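Side-chain contacts in glucose-1-phosphate uridylyltransferase (Sphingomonas elodea, PDB 2UX8), which probably catalyses the transfer of a uridylyl group from UTP to alpha-D-glucose 1-phosphate, giving UDP-glucose and diphosphate: residues L119-A122 with V123-A126; L47-Y50 with A51-A55. All coordinates share one frame; numbering follows the deposited sequence.

Interaction 1 (L119-A122 with V123-A126)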
loop_
_atom_site.group_PDB
_atom_site.type_symbol
_atom_site.label_atom_id
_atom_site.label_comp_id
_atom_site.label_asym_id
_atom_site.label_seq_id
_atom_site.Cartn_x
_atom_site.Cartn_y
_atom_site.Cartn_z
ATOM N N LEU C 119 5.569 23.865 -5.734
ATOM C CA LEU C 119 6.470 24.027 -4.597
ATOM C C LEU C 119 5.979 24.879 -3.446
ATOM O O LEU C 119 6.108 24.485 -2.289
ATOM C CB LEU C 119 7.806 24.576 -5.086
ATOM C CG LEU C 119 8.926 24.751 -4.058
ATOM C CD1 LEU C 119 9.247 23.421 -3.404
ATOM C CD2 LEU C 119 10.165 25.312 -4.748
ATOM N N GLY C 120 5.437 26.049 -3.756
ATOM C CA GLY C 120 4.954 26.915 -2.701
ATOM C C GLY C 120 3.863 26.240 -1.901
ATOM O O GLY C 120 3.902 26.215 -0.669
ATOM N N HIS C 121 2.886 25.684 -2.607
ATOM C CA HIS C 121 1.776 25.012 -1.958
ATOM C C HIS C 121 2.291 23.882 -1.085
ATOM O O HIS C 121 1.804 23.676 0.026
ATOM C CB HIS C 121 0.816 24.451 -3.007
ATOM C CG HIS C 121 -0.258 23.577 -2.438
ATOM N ND1 HIS C 121 -1.332 24.077 -1.733
ATOM C CD2 HIS C 121 -0.412 22.234 -2.456
ATOM C CE1 HIS C 121 -2.103 23.079 -1.343
ATOM N NE2 HIS C 121 -1.567 21.949 -1.769
ATOM N N ALA C 122 3.275 23.155 -1.599
ATOM C CA ALA C 122 3.869 22.030 -0.887
ATOM C C ALA C 122 4.472 22.482 0.441
ATOM O O ALA C 122 4.191 21.924 1.502
ATOM C CB ALA C 122 4.937 21.388 -1.758
ATOM N N VAL C 123 5.311 23.503 0.382
ATOM C CA VAL C 123 5.919 24.021 1.589
ATOM C C VAL C 123 4.822 24.482 2.545
ATOM O O VAL C 123 4.884 24.236 3.747
ATOM C CB VAL C 123 6.877 25.200 1.259
ATOM C CG1 VAL C 123 7.306 25.907 2.519
ATOM C CG2 VAL C 123 8.097 24.671 0.530
ATOM N N TRP C 124 3.817 25.153 1.996
ATOM C CA TRP C 124 2.702 25.646 2.785
ATOM C C TRP C 124 2.044 24.522 3.590
ATOM O O TRP C 124 1.525 24.750 4.686
ATOM C CB TRP C 124 1.674 26.284 1.863
ATOM C CG TRP C 124 0.382 26.651 2.541
ATOM C CD1 TRP C 124 0.151 27.715 3.366
ATOM C CD2 TRP C 124 -0.844 25.918 2.487
ATOM N NE1 TRP C 124 -1.139 27.702 3.812
ATOM C CE2 TRP C 124 -1.786 26.626 3.269
ATOM C CE3 TRP C 124 -1.268 24.765 1.810
ATOM C CZ2 TRP C 124 -3.092 26.171 3.447
ATOM C CZ3 TRP C 124 -2.569 24.330 1.994
ATOM C CH2 TRP C 124 -3.466 25.045 2.774
ATOM N N CYS C 125 2.069 23.311 3.043
ATOM C CA CYS C 125 1.470 22.163 3.705
ATOM C C CYS C 125 2.090 21.860 5.067
ATOM O O CYS C 125 1.438 21.287 5.932
ATOM C CB CYS C 125 1.582 20.927 2.809
ATOM S SG CYS C 125 0.509 20.900 1.332
ATOM N N ALA C 126 3.343 22.252 5.260
ATOM C CA ALA C 126 4.043 21.988 6.514
ATOM C C ALA C 126 3.902 23.098 7.556
ATOM O O ALA C 126 4.442 22.997 8.662
ATOM C CB ALA C 126 5.521 21.736 6.225
#
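The imidazole of His121 lies against the side chains of both Trp124 and Cys125, three and four residues further along the same short helix, and this cluster is the closely packed part of the contact. Its CE1 comes within 3.6 Å of Trp124 CZ3. The centroids of the imidazole and the six-membered indole ring are 5.3 Å apart. With their planes 31° from parallel, the rings form an oblique aromatic pair and not a stack. Cys125 SG sits over a face of the imidazole, 4.2 Å from the ring centroid and 26° off its normal. With CG anti to the backbone N in both His121 (chi1 172°) and Trp124, the two rings leave the helix on the same side, three residues apart, and meet at an angle. An alanine in place of His121 would probably leave Trp124 CZ3 and Cys125 SG without the ring that now touches both, with the indole freer to turn.

Helix 119-125 belongs to the nucleotidyltransferase domain of GT-A type and lies against its parallel strands: Ala122 packs on Val66 of strand 62-67, and Leu119 reaches Pro20 of strand 16-21. On this inward side the contact itself is looser, Leu119 CD1 and Val123 CG2 being 4.3 Å apart, but other parts cover it: Leu119 also touches the bound glucose 1-phosphate, and Val123 meets Met223 and Leu226 of helix 221-228. The ring side is only partly exposed, for Trp124 also makes a cation-pi contact with Arg127, and Pro105 of a second subunit packs on Trp124 and Cys125.

Underneath, Val123 N bonds to Leu119 O almost straight. Toward the C-terminal end the pattern changes: Cys125 N is 3.0 Å from Ala122 O in a bent bond, and its link to His121 O is weak.

Interaction 2 (L47-Y50 with A51-A55)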
loop_
_atom_site.group_PDB
_atom_site.type_symbol
_atom_site.label_atom_id
_atom_site.label_comp_id
_atom_site.label_asym_id
_atom_site.label_seq_id
_atom_site.Cartn_x
_atom_site.Cartn_y
_atom_site.Cartn_z
ATOM N N LEU C 47 17.461 8.881 -3.939
ATOM C CA LEU C 47 17.617 10.330 -3.845
ATOM C C LEU C 47 17.240 10.945 -2.491
ATOM O O LEU C 47 17.999 11.756 -1.970
ATOM C CB LEU C 47 16.817 11.000 -4.963
ATOM C CG LEU C 47 17.369 10.751 -6.368
ATOM C CD1 LEU C 47 16.347 11.146 -7.408
ATOM C CD2 LEU C 47 18.657 11.537 -6.545
ATOM N N ILE C 48 16.092 10.588 -1.909
ATOM C CA ILE C 48 15.731 11.166 -0.605
ATOM C C ILE C 48 16.701 10.777 0.489
ATOM O O ILE C 48 16.917 11.553 1.424
ATOM C CB ILE C 48 14.367 10.719 -0.070
ATOM C CG1 ILE C 48 13.815 9.618 -0.947
ATOM C CG2 ILE C 48 13.443 11.910 0.107
ATOM C CD1 ILE C 48 13.221 8.512 -0.135
ATOM N N GLN C 49 17.251 9.563 0.399
ATOM C CA GLN C 49 18.199 9.111 1.403
ATOM C C GLN C 49 19.352 10.115 1.446
ATOM O O GLN C 49 19.694 10.623 2.519
ATOM C CB GLN C 49 18.712 7.713 1.073
ATOM C CG GLN C 49 19.601 7.132 2.147
ATOM C CD GLN C 49 18.912 7.063 3.481
ATOM O OE1 GLN C 49 17.992 6.274 3.670
ATOM N NE2 GLN C 49 19.346 7.899 4.422
ATOM N N TYR C 50 19.924 10.431 0.285
ATOM C CA TYR C 50 21.020 11.394 0.235
ATOM C C TYR C 50 20.602 12.710 0.857
ATOM O O TYR C 50 21.344 13.309 1.642
ATOM C CB TYR C 50 21.459 11.660 -1.197
ATOM C CG TYR C 50 22.297 10.558 -1.781
ATOM C CD1 TYR C 50 21.719 9.578 -2.587
ATOM C CD2 TYR C 50 23.669 10.475 -1.511
ATOM C CE1 TYR C 50 22.475 8.542 -3.112
ATOM C CE2 TYR C 50 24.437 9.436 -2.036
ATOM C CZ TYR C 50 23.824 8.472 -2.837
ATOM O OH TYR C 50 24.536 7.427 -3.375
ATOM N N ALA C 51 19.403 13.148 0.499
ATOM C CA ALA C 51 18.860 14.395 0.989
ATOM C C ALA C 51 18.693 14.447 2.507
ATOM O O ALA C 51 19.016 15.469 3.129
ATOM C CB ALA C 51 17.539 14.670 0.306
ATOM N N VAL C 52 18.192 13.371 3.115
ATOM C CA VAL C 52 18.020 13.401 4.562
ATOM C C VAL C 52 19.370 13.237 5.265
ATOM O O VAL C 52 19.564 13.746 6.357
ATOM C CB VAL C 52 17.008 12.330 5.066
ATOM C CG1 VAL C 52 15.720 12.455 4.305
ATOM C CG2 VAL C 52 17.559 10.952 4.904
ATOM N N ASP C 53 20.303 12.536 4.633
ATOM C CA ASP C 53 21.620 12.365 5.222
ATOM C C ASP C 53 22.224 13.743 5.337
ATOM O O ASP C 53 22.800 14.116 6.356
ATOM C CB ASP C 53 22.504 11.527 4.323
ATOM C CG ASP C 53 22.094 10.084 4.296
ATOM O OD1 ASP C 53 21.462 9.609 5.272
ATOM O OD2 ASP C 53 22.425 9.427 3.294
ATOM N N GLU C 54 22.073 14.487 4.255
ATOM C CA GLU C 54 22.561 15.836 4.157
ATOM C C GLU C 54 21.994 16.659 5.314
ATOM O O GLU C 54 22.729 17.360 6.016
ATOM C CB GLU C 54 22.128 16.402 2.804
ATOM C CG GLU C 54 22.829 17.664 2.391
ATOM C CD GLU C 54 22.438 18.093 1.007
ATOM O OE1 GLU C 54 22.473 17.244 0.103
ATOM O OE2 GLU C 54 22.098 19.276 0.820
ATOM N N ALA C 55 20.690 16.555 5.528
ATOM C CA ALA C 55 20.040 17.306 6.596
ATOM C C ALA C 55 20.542 16.925 7.984
ATOM O O ALA C 55 20.752 17.787 8.839
ATOM C CB ALA C 55 18.539 17.115 6.519
#
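Helix 47-57, which follows strand 16-21 and precedes the parallel strand 62-67 in the Rossmann-like sheet of the GT-A fold, carries a Gln49 to Asp53 side-chain bond one turn apart. Gln49 NE2 donates to Asp53 OD1 at 2.9 Å. The bond is bent, 137° at the hydrogen: OD1 lies near the amide plane, yet NE2 stands above the carboxylate plane, the two planes being 29° apart. Gln49 has CG anti to the backbone N and then folds at chi2 (58°), which brings the amide round toward the Asp53 carboxylate. Both ends have further partners: Gly100 O accepts from NE2, His77 bonds to OE1, and Arg45 forms a salt bridge with Asp53 OD2, so the amide is fixed in rotation and the carboxylate charge is likely to be balanced.

The sheet-facing side is apolar, with Ala51, Val52 and Ala55 on Phe19. On another side, Tyr50 meets Phe143 edge-to-face and Glu54 makes a salt bridge with Arg215. Val52 lies between the apolar face and the Gln49 and Asp53 pair, its CG2 3.6 Å from Gln49 NE2.

In the fold
Interaction 2 comes first along the chain, on helix 47-57, and interaction 1 follows on helix 119-125. Their centres are 19 Å apart and their nearest atoms about 13 Å, so they do not touch. Both nevertheless pack on strands 16-21 and 62-67 of the same mixed sheet. Interaction 2 meets Phe19, Val21, Met63 and Phe65, interaction 1 Val18, Pro20, Ile64 and Val66; these alternate along the strands, consistent with helices covering opposite faces of the sheet. Interaction 1 lies at the ligand and at a subunit boundary. Interaction 2 is nearer the chain centre, about 8 Å against 14 Å, and no other chain touches it.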